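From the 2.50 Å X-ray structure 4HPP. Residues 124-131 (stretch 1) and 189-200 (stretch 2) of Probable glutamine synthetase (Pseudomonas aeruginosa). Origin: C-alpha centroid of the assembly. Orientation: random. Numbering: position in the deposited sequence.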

# COMPACT_ATOMS: atom_id res chain seq x y z
N LEU A 124 33.65 44.37 28.52
CA LEU A 124 33.27 42.94 28.56
C LEU A 124 32.54 42.42 27.28
O LEU A 124 31.56 43.01 26.82
CB LEU A 124 32.40 42.69 29.79
CG LEU A 124 32.82 43.43 31.06
CD1 LEU A 124 31.92 43.06 32.22
CD2 LEU A 124 34.25 43.04 31.38
N GLN A 125 33.06 41.35 26.70
CA GLN A 125 32.39 40.58 25.66
C GLN A 125 31.54 39.53 26.36
O GLN A 125 31.97 38.97 27.36
CB GLN A 125 33.40 39.82 24.81
CG GLN A 125 34.67 40.59 24.47
CD GLN A 125 34.60 41.38 23.18
OE1 GLN A 125 33.97 42.45 23.11
NE2 GLN A 125 35.29 40.88 22.13
N VAL A 126 30.35 39.25 25.84
CA VAL A 126 29.54 38.17 26.41
C VAL A 126 29.50 36.92 25.57
O VAL A 126 29.12 36.95 24.40
CB VAL A 126 28.14 38.64 26.79
CG1 VAL A 126 27.35 37.48 27.39
CG2 VAL A 126 28.27 39.78 27.80
N ILE A 127 29.90 35.81 26.18
CA ILE A 127 30.07 34.57 25.47
C ILE A 127 29.14 33.62 26.15
O ILE A 127 29.27 33.39 27.37
CB ILE A 127 31.48 34.02 25.67
CG1 ILE A 127 32.54 34.99 25.13
CG2 ILE A 127 31.59 32.65 25.01
CD1 ILE A 127 32.97 34.75 23.69
N ALA A 128 28.23 33.04 25.36
CA ALA A 128 27.20 32.16 25.89
C ALA A 128 26.82 31.03 24.95
O ALA A 128 26.97 31.11 23.72
CB ALA A 128 25.95 32.95 26.31
N ALA A 129 26.30 29.98 25.59
CA ALA A 129 25.72 28.84 24.90
C ALA A 129 24.52 28.30 25.71
O ALA A 129 24.58 28.18 26.94
CB ALA A 129 26.78 27.77 24.64
N PHE A 130 23.42 28.10 25.01
CA PHE A 130 22.19 27.47 25.53
C PHE A 130 22.20 25.95 25.24
O PHE A 130 22.47 25.53 24.10
CB PHE A 130 20.97 28.07 24.86
CG PHE A 130 20.73 29.51 25.14
CD1 PHE A 130 19.70 29.89 26.03
CD2 PHE A 130 21.45 30.50 24.47
CE1 PHE A 130 19.39 31.24 26.26
CE2 PHE A 130 21.16 31.84 24.71
CZ PHE A 130 20.12 32.23 25.60
N GLU A 131 21.89 25.14 26.26
CA GLU A 131 21.80 23.70 26.10
C GLU A 131 20.32 23.42 26.12
O GLU A 131 19.61 23.96 26.98
CB GLU A 131 22.47 22.94 27.26
CG GLU A 131 24.01 23.00 27.37
CD GLU A 131 24.56 22.09 28.50
OE1 GLU A 131 25.79 21.89 28.51
OE2 GLU A 131 23.79 21.56 29.37
N THR A 189 23.79 20.20 22.02
CA THR A 189 24.54 21.33 22.52
C THR A 189 25.36 21.84 21.33
O THR A 189 25.67 21.11 20.35
CB THR A 189 25.49 20.96 23.69
OG1 THR A 189 26.37 19.95 23.24
CG2 THR A 189 24.81 20.41 24.91
N CYS A 190 25.70 23.12 21.42
CA CYS A 190 26.48 23.75 20.39
C CYS A 190 27.60 24.56 20.99
O CYS A 190 27.65 24.79 22.21
CB CYS A 190 25.60 24.66 19.56
SG CYS A 190 24.33 23.79 18.63
N ARG A 191 28.49 25.03 20.11
CA ARG A 191 29.61 25.82 20.51
C ARG A 191 29.11 27.20 20.99
O ARG A 191 28.16 27.73 20.47
CB ARG A 191 30.57 25.89 19.33
CG ARG A 191 31.37 24.57 19.15
CD ARG A 191 32.43 24.60 18.05
NE ARG A 191 32.69 25.98 17.58
CZ ARG A 191 33.34 26.94 18.26
NH1 ARG A 191 33.84 26.70 19.49
NH2 ARG A 191 33.49 28.16 17.71
N PRO A 192 29.77 27.82 21.96
CA PRO A 192 29.30 29.16 22.40
C PRO A 192 29.33 30.24 21.28
O PRO A 192 30.05 30.07 20.30
CB PRO A 192 30.33 29.54 23.45
CG PRO A 192 31.23 28.33 23.66
CD PRO A 192 31.15 27.53 22.41
N ALA A 193 28.58 31.33 21.41
CA ALA A 193 28.64 32.48 20.43
C ALA A 193 28.70 33.80 21.21
O ALA A 193 28.37 33.80 22.38
CB ALA A 193 27.42 32.53 19.47
N GLN A 194 29.10 34.91 20.59
CA GLN A 194 29.24 36.13 21.36
C GLN A 194 28.00 36.99 21.28
O GLN A 194 27.45 37.15 20.24
CB GLN A 194 30.46 36.90 20.91
CG GLN A 194 30.86 38.02 21.87
CD GLN A 194 32.01 38.88 21.32
OE1 GLN A 194 32.42 39.87 21.93
NE2 GLN A 194 32.51 38.50 20.16
N GLY A 195 27.51 37.50 22.39
CA GLY A 195 26.41 38.42 22.33
C GLY A 195 25.11 37.86 21.77
O GLY A 195 24.59 36.83 22.24
N VAL A 196 24.58 38.58 20.77
CA VAL A 196 23.22 38.44 20.29
C VAL A 196 23.17 37.11 19.56
O VAL A 196 22.20 36.32 19.71
CB VAL A 196 22.82 39.60 19.34
CG1 VAL A 196 21.44 39.38 18.74
CG2 VAL A 196 22.81 40.95 20.07
N ALA A 197 24.24 36.86 18.82
CA ALA A 197 24.38 35.62 18.07
C ALA A 197 24.12 34.41 19.00
O ALA A 197 23.53 33.42 18.57
CB ALA A 197 25.74 35.54 17.35
N ALA A 198 24.49 34.51 20.28
CA ALA A 198 24.29 33.40 21.23
C ALA A 198 22.78 33.10 21.42
O ALA A 198 22.38 31.96 21.25
CB ALA A 198 24.99 33.67 22.57
N ALA A 199 21.97 34.13 21.67
CA ALA A 199 20.49 33.98 21.65
C ALA A 199 19.88 33.59 20.28
O ALA A 199 18.95 32.75 20.22
CB ALA A 199 19.81 35.21 22.20
N ASP A 200 20.40 34.14 19.18
CA ASP A 200 19.96 33.68 17.84
C ASP A 200 20.16 32.18 17.71
O ASP A 200 19.26 31.44 17.22
CB ASP A 200 20.69 34.41 16.72
CG ASP A 200 20.39 35.91 16.69
OD1 ASP A 200 21.00 36.60 15.86
OD2 ASP A 200 19.56 36.39 17.51

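A short antiparallel pairing between distant segments often rests on a few backbone hydrogen bonds, with small side chains filling the space around them. The contact between residues 124-131 and 189-200 of this probable glutamine synthetase illustrates the principle well. Stretch 1 is a strand throughout; stretch 2 runs from the end of one strand through a loop into the two-residue strand Ala193-Gln194, and then turns into a helix. Together they bury 591 Å², both sides summed.

The polar core of the contact is main chain. Ala128 and Ala193 form the hydrogen-bonded pair of the antiparallel register, each serving the other as donor and acceptor: Ala128 N gives its hydrogen to Ala193 O at 3.1 Å, almost linearly at 174°, and Ala193 N returns the bond to Ala128 O at 2.8 Å. The two carbonyl oxygens, Ala128 O and Ala193 O, come within 3.3 Å of each other, but both are acceptors and no bond joins them; each is satisfied by the opposing amide. One step along, Ile127 and Gln194 form the non-hydrogen-bonded pair, where the backbones draw closer, with CA atoms 4.5 Å apart against 5.7 Å for the alanines. The next bond follows the expected alternation: Gly195 N donates to Val126 O at 2.6 Å. That same oxygen also receives a CA-H...O contact from Gln194 CA at 3.2 Å, so one carbonyl is approached by two neighbouring residues.

Gly195 suits this turning point because its phi of 63° with psi of -127° is a conformation that favours glycine. The chain there passes from strand to helix while keeping its amide on the partner strand. Its carbonyl is used as well: Ala198 N bonds to Gly195 O at 3.0 Å, a three-residue step, and Asp200 N bonds to Val196 O at 2.9 Å, the four-residue step of an alpha helix.

Around this frame the side chains are mostly small or apolar. Ala128 and Ala193 share one face of the sheet. Ala198 directs its CB toward the strand and meets Ala128, CB to CB, at 3.9 Å; the same Ala198 CB lies 3.4 Å from Ala128 O. The methyl of buried Ala198 thus packs against both the side chain and the carbonyl of Ala128, a close fit between small residues. Phe130, its chi1 in the m well, carries its ring to the helix obliquely, with CE2 3.8 Å from Ala199 CA and CD2 3.7 Å from Ala198 O.

Ile127 and Gln194 occupy the other face. Pro192, which has no amide hydrogen to satisfy, offers its ring instead: its CB lies 3.7 Å from Ile127 CG2 and 4.1 Å from Ala129 CB. Farther along, the aliphatic part of Glu131 rests on a methyl, Glu131 CG to Thr189 CG2 at 3.7 Å, while Glu131 OE1 is hydrogen-bonded elsewhere in the structure. That oxygen is therefore satisfied outside this contact.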